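Local coordinates for protein aromatic-amino-acid:2-oxoglutarate transaminase (Candida albicans, PDB 6HND) that binds pyridoxal 5'-phosphate and probably transfers amino groups between aromatic amino acids and 2-oxoglutarate, as expected of its aminotransferase family, at residues A131-H136 against A361-S366; I147-K152 against L310-Y315; P207-F212 against L221-D226; L412-I417 against V428-P433. All coordinates share one frame; numbering follows the deposited sequence.

In the fold
From the N terminus, the chain passes the first halves of contact 1 (131-136) and contact 2 (147-152), at the two ends of helix 137-151, before contact 3 closes a short loop between 207-212 and 221-226. Contact 2 then closes at 310-315 and contact 1 at 361-366, so 1 encloses 2 and 2 encloses 3. Contact 4 follows in series, closing the short excursion between 412-417 and 428-433. Contacts 1 and 3 lie by the two outermost strands of the seven-stranded sheet, contact 2 links helices 137-151 and 312-319, and contact 4 belongs to the four-stranded sheet. Contacts 3 and 4 touch, Phe212 O lying 3.7 Å from Ile431 CD1.

Contact 1. Residues A131-H136 against A361-S366; sequences AAVEGH and AVKNYS
Glu134 and Lys363 bring the two backbones nearest, with their CA atoms 6.5 Å apart, where the type I beta turn from Ala132 to Gly135 meets one side of the helix through 361-366. Val133, within the turn, makes the largest single contribution. Its CG1 lies against the bent lysine chain, 3.6 Å from Lys363 CG and 3.6 Å from Lys363 CE, so the methyl fits into the curve of that aliphatic chain. The other branch, CG2, stands anti to the backbone N and reaches Ser366 CB at 4.1 Å. Polar groups do not bridge the segments. Glu134 OE1 remains 6.0 Å from Lys363 NZ, which instead forms a salt bridge with Asp367, one turn further along the helix. Ser366 turns its hydroxyl back to its own helix, OG donating to Val362 O at 2.9 Å from above the carbonyl plane; the same oxygen also accepts from Ser366 N. Phe161 of strand 158-163 touches Glu134, Lys363 and Ser366, joining turn and helix to the sheet edge. The turn follows Tyr130, which binds pyridoxal 5'-phosphate in a structure of this protein; with the Val133 side chain about 10 Å from a bound cofactor, this packing lies near a cofactor site.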
loop_
_atom_site.group_PDB
_atom_site.type_symbol
_atom_site.label_atom_id
_atom_site.label_comp_id
_atom_site.label_asym_id
_atom_site.label_seq_id
_atom_site.Cartn_x
_atom_site.Cartn_y
_atom_site.Cartn_z
ATOM N N ALA B 131 -2.881 5.361 -12.103
ATOM C CA ALA B 131 -4.229 5.868 -11.761
ATOM C C ALA B 131 -4.126 6.951 -10.672
ATOM O O ALA B 131 -3.128 7.005 -9.984
ATOM C CB ALA B 131 -5.066 4.693 -11.317
ATOM N N ALA B 132 -5.152 7.766 -10.499
ATOM C CA ALA B 132 -5.243 8.734 -9.378
ATOM C C ALA B 132 -5.075 7.963 -8.068
ATOM O O ALA B 132 -5.690 6.881 -7.926
ATOM C CB ALA B 132 -6.556 9.493 -9.407
ATOM N N VAL B 133 -4.317 8.534 -7.139
ATOM C CA VAL B 133 -3.916 7.854 -5.881
ATOM C C VAL B 133 -5.148 7.575 -5.019
ATOM O O VAL B 133 -5.098 6.589 -4.279
ATOM C CB VAL B 133 -2.852 8.657 -5.111
ATOM C CG1 VAL B 133 -3.419 9.948 -4.543
ATOM C CG2 VAL B 133 -2.234 7.824 -4.008
ATOM N N GLU B 134 -6.192 8.403 -5.115
ATOM C CA GLU B 134 -7.451 8.274 -4.327
ATOM C C GLU B 134 -8.302 7.100 -4.837
ATOM O O GLU B 134 -9.216 6.667 -4.114
ATOM C CB GLU B 134 -8.250 9.575 -4.351
ATOM C CG GLU B 134 -8.757 9.981 -5.730
ATOM C CD GLU B 134 -7.949 11.036 -6.476
ATOM O OE1 GLU B 134 -6.778 11.270 -6.146
ATOM O OE2 GLU B 134 -8.506 11.594 -7.428
ATOM N N GLY B 135 -8.037 6.609 -6.041
ATOM C CA GLY B 135 -8.662 5.384 -6.553
ATOM C C GLY B 135 -9.286 5.601 -7.915
ATOM O O GLY B 135 -9.442 6.775 -8.347
ATOM N N HIS B 136 -9.658 4.501 -8.568
ATOM C CA HIS B 136 -10.407 4.516 -9.850
ATOM C C HIS B 136 -11.811 5.058 -9.607
ATOM O O HIS B 136 -12.372 4.747 -8.584
ATOM C CB HIS B 136 -10.442 3.112 -10.443
ATOM C CG HIS B 136 -9.156 2.764 -11.081
ATOM N ND1 HIS B 136 -8.923 3.039 -12.394
ATOM C CD2 HIS B 136 -8.024 2.250 -10.572
ATOM C CE1 HIS B 136 -7.681 2.676 -12.681
ATOM N NE2 HIS B 136 -7.120 2.188 -11.587
ATOM N N ALA B 361 -6.124 15.999 2.760
ATOM C CA ALA B 361 -4.934 15.852 3.620
ATOM C C ALA B 361 -4.504 14.381 3.599
ATOM O O ALA B 361 -3.300 14.145 3.452
ATOM C CB ALA B 361 -5.211 16.366 5.008
ATOM N N VAL B 362 -5.440 13.432 3.663
ATOM C CA VAL B 362 -5.114 11.975 3.548
ATOM C C VAL B 362 -4.440 11.720 2.186
ATOM O O VAL B 362 -3.421 10.946 2.115
ATOM C CB VAL B 362 -6.326 11.052 3.774
ATOM C CG1 VAL B 362 -6.006 9.606 3.448
ATOM C CG2 VAL B 362 -6.851 11.130 5.197
ATOM N N LYS B 363 -4.943 12.342 1.133
ATOM C CA LYS B 363 -4.375 12.197 -0.230
ATOM C C LYS B 363 -2.887 12.565 -0.202
ATOM O O LYS B 363 -2.066 11.767 -0.731
ATOM C CB LYS B 363 -5.122 13.039 -1.268
ATOM C CG LYS B 363 -4.790 12.674 -2.711
ATOM C CD LYS B 363 -4.340 13.830 -3.582
ATOM C CE LYS B 363 -3.121 13.513 -4.439
ATOM N NZ LYS B 363 -2.060 14.554 -4.338
ATOM N N ASN B 364 -2.534 13.705 0.402
ATOM C CA ASN B 364 -1.131 14.186 0.396
ATOM C C ASN B 364 -0.277 13.208 1.207
ATOM O O ASN B 364 0.901 13.021 0.810
ATOM C CB ASN B 364 -1.002 15.650 0.830
ATOM C CG ASN B 364 -1.682 16.643 -0.108
ATOM O OD1 ASN B 364 -1.782 16.416 -1.312
ATOM N ND2 ASN B 364 -2.180 17.744 0.444
ATOM N N TYR B 365 -0.815 12.606 2.292
ATOM C CA TYR B 365 -0.104 11.574 3.112
ATOM C C TYR B 365 0.139 10.315 2.270
ATOM O O TYR B 365 1.245 9.756 2.311
ATOM C CB TYR B 365 -0.913 11.153 4.342
ATOM C CG TYR B 365 -0.226 10.189 5.287
ATOM C CD1 TYR B 365 1.110 10.336 5.618
ATOM C CD2 TYR B 365 -0.918 9.149 5.877
ATOM C CE1 TYR B 365 1.731 9.503 6.530
ATOM C CE2 TYR B 365 -0.312 8.295 6.783
ATOM C CZ TYR B 365 1.013 8.487 7.131
ATOM O OH TYR B 365 1.632 7.654 8.014
ATOM N N SER B 366 -0.881 9.857 1.542
ATOM C CA SER B 366 -0.812 8.624 0.726
ATOM C C SER B 366 0.305 8.782 -0.306
ATOM O O SER B 366 1.038 7.794 -0.570
ATOM C CB SER B 366 -2.125 8.359 0.093
ATOM O OG SER B 366 -3.116 8.283 1.092
#

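Contact 2. Residues I147-K152 against L310-Y315; sequences IIRTHK and LEIDDY
Arg149 meets Ile312 and Asp313 in a small, partly buried side-chain contact between the last turns of helix 137-151 and the first turn of helix 312-319, away from the cofactor. The backbones stay well apart, Arg149 CA and Asp313 CA being 10.0 Å from each other, and the arginine spans the gap. Its CG is anti to the backbone N (chi1 -169°) and the chain bends at the next torsion (77°), carrying the guanidinium to the start of the opposing helix. There NH2 comes 3.5 Å from Ile312 CG2, the branch methyl that approaches the guanidinium obliquely, while the two side chains cross at about a right angle. Asp313 OD1 lies at the guanidinium edge, close to its plane, 3.7 Å from Arg149 NH2 and 3.9 Å from Arg149 NH1. This is a long salt bridge without a hydrogen bond, and with the two planes 70° apart the carboxylate does not face the arginine as a paired fork. A second carboxylate engages the same group, since Arg149 NE forms a salt bridge with Asp393; the guanidinium therefore has acidic partners from two helices, an arrangement likely to stabilise its positive charge. Ile312 rests on Asp393 and Glu397 of helix 392-418, and Arg149 also touches Leu316, so the contact occupies the junction of helices 137-151, 312-319 and 392-418.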
loop_
_atom_site.group_PDB
_atom_site.type_symbol
_atom_site.label_atom_id
_atom_site.label_comp_id
_atom_site.label_asym_id
_atom_site.label_seq_id
_atom_site.Cartn_x
_atom_site.Cartn_y
_atom_site.Cartn_z
ATOM N N ILE B 147 -22.407 3.947 0.744
ATOM C CA ILE B 147 -22.492 4.743 2.008
ATOM C C ILE B 147 -23.795 5.568 2.001
ATOM O O ILE B 147 -24.448 5.652 3.042
ATOM C CB ILE B 147 -21.217 5.581 2.219
ATOM C CG1 ILE B 147 -20.120 4.724 2.839
ATOM C CG2 ILE B 147 -21.444 6.810 3.077
ATOM C CD1 ILE B 147 -20.318 4.448 4.316
ATOM N N ILE B 148 -24.209 6.119 0.869
ATOM C CA ILE B 148 -25.514 6.833 0.791
ATOM C C ILE B 148 -26.624 5.837 1.180
ATOM O O ILE B 148 -27.457 6.200 2.013
ATOM C CB ILE B 148 -25.723 7.482 -0.595
ATOM C CG1 ILE B 148 -24.775 8.662 -0.822
ATOM C CG2 ILE B 148 -27.172 7.895 -0.780
ATOM C CD1 ILE B 148 -24.773 9.198 -2.272
ATOM N N ARG B 149 -26.583 4.606 0.664
ATOM C CA ARG B 149 -27.623 3.575 0.936
ATOM C C ARG B 149 -27.606 3.169 2.428
ATOM O O ARG B 149 -28.688 3.106 3.042
ATOM C CB ARG B 149 -27.421 2.390 -0.014
ATOM C CG ARG B 149 -28.565 1.382 -0.017
ATOM C CD ARG B 149 -29.789 1.838 -0.813
ATOM N NE ARG B 149 -30.650 0.717 -1.176
ATOM C CZ ARG B 149 -31.880 0.492 -0.702
ATOM N NH1 ARG B 149 -32.429 1.299 0.190
ATOM N NH2 ARG B 149 -32.557 -0.564 -1.116
ATOM N N THR B 150 -26.431 2.909 3.007
ATOM C CA THR B 150 -26.304 2.230 4.331
ATOM C C THR B 150 -26.165 3.229 5.483
ATOM O O THR B 150 -26.662 2.911 6.583
ATOM C CB THR B 150 -25.131 1.233 4.350
ATOM O OG1 THR B 150 -23.893 1.939 4.170
ATOM C CG2 THR B 150 -25.306 0.169 3.287
ATOM N N HIS B 151 -25.473 4.347 5.268
ATOM C CA HIS B 151 -24.964 5.208 6.375
ATOM C C HIS B 151 -24.772 6.661 5.927
ATOM O O HIS B 151 -23.676 7.173 6.145
ATOM C CB HIS B 151 -23.619 4.663 6.875
ATOM C CG HIS B 151 -23.680 3.392 7.658
ATOM N ND1 HIS B 151 -24.394 3.280 8.832
ATOM C CD2 HIS B 151 -23.042 2.209 7.477
ATOM C CE1 HIS B 151 -24.198 2.076 9.336
ATOM N NE2 HIS B 151 -23.363 1.397 8.522
ATOM N N LYS B 152 -25.782 7.283 5.316
ATOM C CA LYS B 152 -25.696 8.635 4.690
ATOM C C LYS B 152 -25.205 9.646 5.723
ATOM O O LYS B 152 -25.827 9.822 6.764
ATOM C CB LYS B 152 -27.064 9.051 4.136
ATOM C CG LYS B 152 -27.059 10.261 3.210
ATOM C CD LYS B 152 -28.459 10.734 2.873
ATOM C CE LYS B 152 -28.706 12.171 3.286
ATOM N NZ LYS B 152 -28.169 13.121 2.284
ATOM N N LEU B 310 -34.539 -12.161 5.245
ATOM C CA LEU B 310 -34.488 -10.712 5.592
ATOM C C LEU B 310 -34.372 -9.896 4.290
ATOM O O LEU B 310 -33.488 -10.208 3.469
ATOM C CB LEU B 310 -33.270 -10.507 6.503
ATOM C CG LEU B 310 -33.387 -9.443 7.591
ATOM C CD1 LEU B 310 -32.012 -9.002 8.064
ATOM C CD2 LEU B 310 -34.168 -8.244 7.109
ATOM N N GLU B 311 -35.249 -8.914 4.068
ATOM C CA GLU B 311 -35.257 -8.066 2.839
ATOM C C GLU B 311 -34.395 -6.835 3.125
ATOM O O GLU B 311 -34.229 -6.514 4.306
ATOM C CB GLU B 311 -36.684 -7.643 2.447
ATOM C CG GLU B 311 -37.634 -8.807 2.160
ATOM C CD GLU B 311 -37.285 -9.644 0.936
ATOM O OE1 GLU B 311 -37.430 -9.122 -0.187
ATOM O OE2 GLU B 311 -36.857 -10.817 1.099
ATOM N N ILE B 312 -33.907 -6.149 2.094
ATOM C CA ILE B 312 -32.927 -5.031 2.230
ATOM C C ILE B 312 -33.529 -3.904 3.085
ATOM O O ILE B 312 -32.871 -3.464 4.039
ATOM C CB ILE B 312 -32.468 -4.517 0.848
ATOM C CG1 ILE B 312 -31.584 -5.540 0.128
ATOM C CG2 ILE B 312 -31.764 -3.172 1.005
ATOM C CD1 ILE B 312 -30.945 -5.053 -1.162
ATOM N N ASP B 313 -34.717 -3.422 2.737
ATOM C CA ASP B 313 -35.365 -2.249 3.392
ATOM C C ASP B 313 -35.444 -2.492 4.900
ATOM O O ASP B 313 -35.125 -1.556 5.685
ATOM C CB ASP B 313 -36.744 -1.955 2.781
ATOM C CG ASP B 313 -36.681 -1.337 1.381
ATOM O OD1 ASP B 313 -35.599 -0.759 1.016
ATOM O OD2 ASP B 313 -37.714 -1.435 0.644
ATOM N N ASP B 314 -35.834 -3.707 5.290
ATOM C CA ASP B 314 -36.071 -4.075 6.711
ATOM C C ASP B 314 -34.696 -4.112 7.400
ATOM O O ASP B 314 -34.571 -3.540 8.511
ATOM C CB ASP B 314 -36.888 -5.372 6.805
ATOM C CG ASP B 314 -37.102 -5.889 8.219
ATOM O OD1 ASP B 314 -36.970 -5.097 9.179
ATOM O OD2 ASP B 314 -37.376 -7.102 8.356
ATOM N N TYR B 315 -33.692 -4.711 6.735
ATOM C CA TYR B 315 -32.280 -4.736 7.188
ATOM C C TYR B 315 -31.798 -3.303 7.455
ATOM O O TYR B 315 -31.392 -2.974 8.584
ATOM C CB TYR B 315 -31.403 -5.422 6.145
ATOM C CG TYR B 315 -29.917 -5.306 6.393
ATOM C CD1 TYR B 315 -29.325 -5.895 7.501
ATOM C CD2 TYR B 315 -29.110 -4.615 5.511
ATOM C CE1 TYR B 315 -27.965 -5.814 7.726
ATOM C CE2 TYR B 315 -27.740 -4.558 5.700
ATOM C CZ TYR B 315 -27.163 -5.141 6.820
ATOM O OH TYR B 315 -25.812 -5.063 7.004
#

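Contact 3. Residues P207-F212 against L221-D226; sequences PVKINF and LTQFVD
Val208 and Phe224 mark the closest backbone approach, their CA atoms 6.5 Å apart, with Lys209 CA and Gln223 CA following at 6.8 Å; the end of strand 204-208 and the residues that continue it run past the first turns of helix 221-229. No hydrogen bond links the segments, and the apolar pair forms the buried part of the contact. Both methyls of Val208 lean obliquely on the CD1 and CE1 atoms of the phenylalanine ring: CG1 is 3.7 Å from Phe224 CD1, and CG2 is 3.8 Å from Phe224 CE1. With Phe224 CG anti to the backbone N (chi1 -172°), the ring reaches from the helix to the strand residue. Nearer the surface, the nearly straight lysine chain of Lys209 runs alongside Gln223, whose side chain is bent, and the two polar ends come together without bonding: Lys209 NZ and Gln223 NE2 are 4.2 Å apart, and both are nitrogens. The side chain of Gln223 is about 12 Å from the potassium ion, whose ligands Asp213 and Asp215 belong to the connection between strand and helix. Backbone hydrogen bonds between Lys209 and Asp220 and between Asn211 and Gly218 draw that connection into a compact loop. On the sheet side, Val208 bonds through its backbone to Val186 and Glu188. Leu185 of strand 183-187 touches both Val208 and Phe224, while Ile266 of helix 260-272 packs on the ring, so helix 221-229 lies beside helix 260-272 against the 204-208 edge of the seven-stranded sheet.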
loop_
_atom_site.group_PDB
_atom_site.type_symbol
_atom_site.label_atom_id
_atom_site.label_comp_id
_atom_site.label_asym_id
_atom_site.label_seq_id
_atom_site.Cartn_x
_atom_site.Cartn_y
_atom_site.Cartn_z
ATOM N N PRO B 207 -6.628 4.888 27.784
ATOM C CA PRO B 207 -7.649 3.851 27.759
ATOM C C PRO B 207 -9.002 4.338 28.296
ATOM O O PRO B 207 -9.029 5.050 29.265
ATOM C CB PRO B 207 -7.036 2.774 28.669
ATOM C CG PRO B 207 -6.247 3.573 29.683
ATOM C CD PRO B 207 -5.656 4.708 28.871
ATOM N N VAL B 208 -10.084 3.947 27.638
ATOM C CA VAL B 208 -11.492 4.264 28.011
ATOM C C VAL B 208 -12.130 2.946 28.462
ATOM O O VAL B 208 -12.218 2.012 27.623
ATOM C CB VAL B 208 -12.250 4.894 26.821
ATOM C CG1 VAL B 208 -13.754 4.875 27.023
ATOM C CG2 VAL B 208 -11.789 6.320 26.515
ATOM N N LYS B 209 -12.558 2.864 29.719
ATOM C CA LYS B 209 -13.065 1.608 30.334
ATOM C C LYS B 209 -14.268 1.080 29.545
ATOM O O LYS B 209 -15.080 1.861 29.048
ATOM C CB LYS B 209 -13.475 1.790 31.799
ATOM C CG LYS B 209 -12.367 2.253 32.732
ATOM C CD LYS B 209 -12.687 2.084 34.210
ATOM C CE LYS B 209 -11.719 2.836 35.112
ATOM N NZ LYS B 209 -11.961 2.496 36.533
ATOM N N ILE B 210 -14.337 -0.236 29.420
ATOM C CA ILE B 210 -15.480 -0.948 28.805
ATOM C C ILE B 210 -16.312 -1.526 29.933
ATOM O O ILE B 210 -15.743 -2.091 30.872
ATOM C CB ILE B 210 -14.976 -2.026 27.844
ATOM C CG1 ILE B 210 -14.550 -1.390 26.519
ATOM C CG2 ILE B 210 -16.033 -3.104 27.661
ATOM C CD1 ILE B 210 -13.776 -2.328 25.653
ATOM N N ASN B 211 -17.625 -1.343 29.846
ATOM C CA ASN B 211 -18.600 -1.974 30.764
ATOM C C ASN B 211 -18.837 -3.405 30.235
ATOM O O ASN B 211 -19.173 -3.535 29.054
ATOM C CB ASN B 211 -19.828 -1.068 30.855
ATOM C CG ASN B 211 -21.038 -1.752 31.457
ATOM O OD1 ASN B 211 -20.890 -2.634 32.290
ATOM N ND2 ASN B 211 -22.231 -1.351 31.038
ATOM N N PHE B 212 -18.717 -4.430 31.089
ATOM C CA PHE B 212 -18.816 -5.870 30.729
ATOM C C PHE B 212 -20.156 -6.496 31.144
ATOM O O PHE B 212 -20.288 -7.718 30.967
ATOM C CB PHE B 212 -17.627 -6.621 31.329
ATOM C CG PHE B 212 -16.377 -6.484 30.497
ATOM C CD1 PHE B 212 -15.491 -5.430 30.701
ATOM C CD2 PHE B 212 -16.117 -7.375 29.469
ATOM C CE1 PHE B 212 -14.345 -5.315 29.927
ATOM C CE2 PHE B 212 -14.990 -7.232 28.676
ATOM C CZ PHE B 212 -14.108 -6.201 28.905
ATOM N N LEU B 221 -20.196 4.599 29.796
ATOM C CA LEU B 221 -20.492 6.036 29.588
ATOM C C LEU B 221 -20.203 6.834 30.869
ATOM O O LEU B 221 -19.584 7.913 30.773
ATOM C CB LEU B 221 -21.934 6.222 29.105
ATOM C CG LEU B 221 -22.268 7.674 28.717
ATOM C CD1 LEU B 221 -21.458 8.131 27.525
ATOM C CD2 LEU B 221 -23.745 7.865 28.442
ATOM N N THR B 222 -20.610 6.345 32.036
ATOM C CA THR B 222 -20.424 7.059 33.325
ATOM C C THR B 222 -18.927 7.357 33.510
ATOM O O THR B 222 -18.593 8.517 33.837
ATOM C CB THR B 222 -21.055 6.271 34.475
ATOM O OG1 THR B 222 -22.469 6.304 34.294
ATOM C CG2 THR B 222 -20.733 6.841 35.838
ATOM N N GLN B 223 -18.051 6.370 33.274
ATOM C CA GLN B 223 -16.589 6.529 33.477
ATOM C C GLN B 223 -15.998 7.379 32.340
ATOM O O GLN B 223 -14.993 8.049 32.595
ATOM C CB GLN B 223 -15.892 5.180 33.659
ATOM C CG GLN B 223 -16.225 4.513 34.993
ATOM C CD GLN B 223 -15.973 5.436 36.165
ATOM O OE1 GLN B 223 -16.911 5.920 36.809
ATOM N NE2 GLN B 223 -14.701 5.718 36.434
ATOM N N PHE B 224 -16.612 7.395 31.160
ATOM C CA PHE B 224 -16.169 8.229 30.024
ATOM C C PHE B 224 -16.445 9.704 30.366
ATOM O O PHE B 224 -15.509 10.525 30.412
ATOM C CB PHE B 224 -16.790 7.742 28.707
ATOM C CG PHE B 224 -16.238 8.417 27.469
ATOM C CD1 PHE B 224 -14.882 8.392 27.188
ATOM C CD2 PHE B 224 -17.063 9.089 26.588
ATOM C CE1 PHE B 224 -14.381 9.032 26.062
ATOM C CE2 PHE B 224 -16.560 9.735 25.473
ATOM C CZ PHE B 224 -15.221 9.688 25.201
ATOM N N VAL B 225 -17.681 10.033 30.704
ATOM C CA VAL B 225 -18.049 11.398 31.187
ATOM C C VAL B 225 -17.089 11.821 32.319
ATOM O O VAL B 225 -16.519 12.926 32.253
ATOM C CB VAL B 225 -19.539 11.455 31.582
ATOM C CG1 VAL B 225 -19.908 12.774 32.238
ATOM C CG2 VAL B 225 -20.428 11.240 30.378
ATOM N N ASP B 226 -16.858 10.969 33.310
ATOM C CA ASP B 226 -16.008 11.315 34.473
ATOM C C ASP B 226 -14.588 11.655 33.983
ATOM O O ASP B 226 -14.011 12.685 34.463
ATOM C CB ASP B 226 -16.022 10.200 35.520
ATOM C CG ASP B 226 -15.134 10.527 36.708
ATOM O OD1 ASP B 226 -15.494 11.436 37.475
ATOM O OD2 ASP B 226 -14.054 9.912 36.820
#

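Contact 4. Residues L412-I417 against V428-P433; sequences LLLYSI and VDVIDP
Apolar packing dominates, with Leu414 and Ile417 of the helix set against Val428 and Val430 of the strand. Ile417 uses its branch methyl for both valines: CG2, anti to the backbone N (chi1 -71° for the CG1 branch), lies 3.7 Å from Val430 CG2 and 4.4 Å from Val428 CG2. One turn earlier, Leu414 CD1 meets the other methyl of Val430, CG1, at 4.2 Å. Val430 thus fits between two helix residues, one to each branch. At the other end a methyl meets a carboxylate without a polar bond: Leu414 CD2 lies 3.6 Å from Asp432 OD1, the two side chains crossing at about a right angle. That carboxylate is satisfied by other partners: OD1 forms a salt bridge with Lys410, and OD2 accepts from the backbone N of Tyr291. Within the strand, Val430 N donates to Asp429 OD1 at 2.7 Å, on the anti side and out of the carboxylate plane. Helix and strand run nearly antiparallel, their short-segment axes 9.7 Å apart at 157°. Strand 428-430 is an edge of the four-stranded sheet, paired with strand 438-443; helix 392-418 covers it here, and helix 499-518 flanks both, touching Leu412, Leu413 and Val428.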
loop_
_atom_site.group_PDB
_atom_site.type_symbol
_atom_site.label_atom_id
_atom_site.label_comp_id
_atom_site.label_asym_id
_atom_site.label_seq_id
_atom_site.Cartn_x
_atom_site.Cartn_y
_atom_site.Cartn_z
ATOM N N LEU B 412 -24.286 -21.541 17.283
ATOM C CA LEU B 412 -23.684 -22.885 17.450
ATOM C C LEU B 412 -22.609 -22.818 18.545
ATOM O O LEU B 412 -22.729 -23.534 19.558
ATOM C CB LEU B 412 -23.099 -23.316 16.105
ATOM C CG LEU B 412 -22.964 -24.814 15.880
ATOM C CD1 LEU B 412 -24.322 -25.514 15.963
ATOM C CD2 LEU B 412 -22.299 -25.060 14.530
ATOM N N LEU B 413 -21.619 -21.939 18.390
ATOM C CA LEU B 413 -20.526 -21.798 19.389
ATOM C C LEU B 413 -21.136 -21.517 20.766
ATOM O O LEU B 413 -20.652 -22.107 21.754
ATOM C CB LEU B 413 -19.573 -20.686 18.956
ATOM C CG LEU B 413 -18.476 -20.352 19.955
ATOM C CD1 LEU B 413 -17.571 -21.559 20.157
ATOM C CD2 LEU B 413 -17.691 -19.129 19.496
ATOM N N LEU B 414 -22.146 -20.641 20.826
ATOM C CA LEU B 414 -22.835 -20.291 22.100
ATOM C C LEU B 414 -23.545 -21.536 22.672
ATOM O O LEU B 414 -23.439 -21.726 23.896
ATOM C CB LEU B 414 -23.785 -19.094 21.916
ATOM C CG LEU B 414 -23.237 -17.766 22.449
ATOM C CD1 LEU B 414 -22.068 -17.292 21.606
ATOM C CD2 LEU B 414 -24.303 -16.700 22.502
ATOM N N TYR B 415 -24.220 -22.342 21.837
ATOM C CA TYR B 415 -24.847 -23.627 22.242
ATOM C C TYR B 415 -23.744 -24.531 22.825
ATOM O O TYR B 415 -23.828 -24.926 24.005
ATOM C CB TYR B 415 -25.598 -24.255 21.064
ATOM C CG TYR B 415 -26.241 -25.598 21.345
ATOM C CD1 TYR B 415 -27.427 -25.682 22.057
ATOM C CD2 TYR B 415 -25.673 -26.780 20.888
ATOM C CE1 TYR B 415 -28.010 -26.903 22.337
ATOM C CE2 TYR B 415 -26.247 -28.011 21.158
ATOM C CZ TYR B 415 -27.423 -28.071 21.885
ATOM O OH TYR B 415 -28.014 -29.267 22.172
ATOM N N SER B 416 -22.678 -24.774 22.069
ATOM C CA SER B 416 -21.561 -25.661 22.496
ATOM C C SER B 416 -21.116 -25.276 23.909
ATOM O O SER B 416 -20.657 -26.165 24.630
ATOM C CB SER B 416 -20.403 -25.645 21.535
ATOM O OG SER B 416 -19.689 -24.424 21.619
ATOM N N ILE B 417 -21.275 -24.007 24.301
ATOM C CA ILE B 417 -20.772 -23.476 25.600
ATOM C C ILE B 417 -21.876 -23.672 26.643
ATOM O O ILE B 417 -21.553 -24.156 27.764
ATOM C CB ILE B 417 -20.293 -22.008 25.477
ATOM C CG1 ILE B 417 -18.992 -21.889 24.669
ATOM C CG2 ILE B 417 -20.154 -21.353 26.852
ATOM C CD1 ILE B 417 -18.720 -20.499 24.128
ATOM N N VAL B 428 -17.704 -20.163 33.557
ATOM C CA VAL B 428 -17.576 -19.357 32.316
ATOM C C VAL B 428 -18.931 -18.727 32.013
ATOM O O VAL B 428 -19.971 -19.259 32.463
ATOM C CB VAL B 428 -17.056 -20.198 31.134
ATOM C CG1 VAL B 428 -15.706 -20.856 31.442
ATOM C CG2 VAL B 428 -18.083 -21.228 30.679
ATOM N N ASP B 429 -18.904 -17.609 31.299
ATOM C CA ASP B 429 -20.113 -16.944 30.754
ATOM C C ASP B 429 -19.711 -16.413 29.391
ATOM O O ASP B 429 -18.496 -16.450 29.089
ATOM C CB ASP B 429 -20.625 -15.828 31.669
ATOM C CG ASP B 429 -22.106 -15.522 31.495
ATOM O OD1 ASP B 429 -22.694 -15.990 30.514
ATOM O OD2 ASP B 429 -22.652 -14.822 32.345
ATOM N N VAL B 430 -20.697 -15.962 28.625
ATOM C CA VAL B 430 -20.523 -15.436 27.251
ATOM C C VAL B 430 -21.368 -14.179 27.138
ATOM O O VAL B 430 -22.518 -14.210 27.610
ATOM C CB VAL B 430 -20.958 -16.466 26.205
ATOM C CG1 VAL B 430 -19.922 -16.579 25.118
ATOM C CG2 VAL B 430 -21.205 -17.831 26.821
ATOM N N ILE B 431 -20.798 -13.122 26.565
ATOM C CA ILE B 431 -21.566 -11.996 25.973
ATOM C C ILE B 431 -22.097 -12.459 24.611
ATOM O O ILE B 431 -21.277 -12.918 23.807
ATOM C CB ILE B 431 -20.709 -10.730 25.837
ATOM C CG1 ILE B 431 -19.939 -10.405 27.123
ATOM C CG2 ILE B 431 -21.590 -9.571 25.389
ATOM C CD1 ILE B 431 -20.819 -10.274 28.355
ATOM N N ASP B 432 -23.404 -12.316 24.387
ATOM C CA ASP B 432 -24.080 -12.454 23.075
ATOM C C ASP B 432 -23.739 -11.237 22.208
ATOM O O ASP B 432 -24.244 -10.143 22.448
ATOM C CB ASP B 432 -25.587 -12.638 23.272
ATOM C CG ASP B 432 -26.307 -13.230 22.066
ATOM O OD1 ASP B 432 -25.628 -13.642 21.094
ATOM O OD2 ASP B 432 -27.556 -13.249 22.092
ATOM N N PRO B 433 -22.857 -11.370 21.185
ATOM C CA PRO B 433 -22.542 -10.260 20.283
ATOM C C PRO B 433 -23.706 -9.942 19.340
ATOM O O PRO B 433 -24.373 -10.861 18.914
ATOM C CB PRO B 433 -21.378 -10.791 19.454
ATOM C CG PRO B 433 -21.663 -12.298 19.390
ATOM C CD PRO B 433 -22.178 -12.612 20.778
#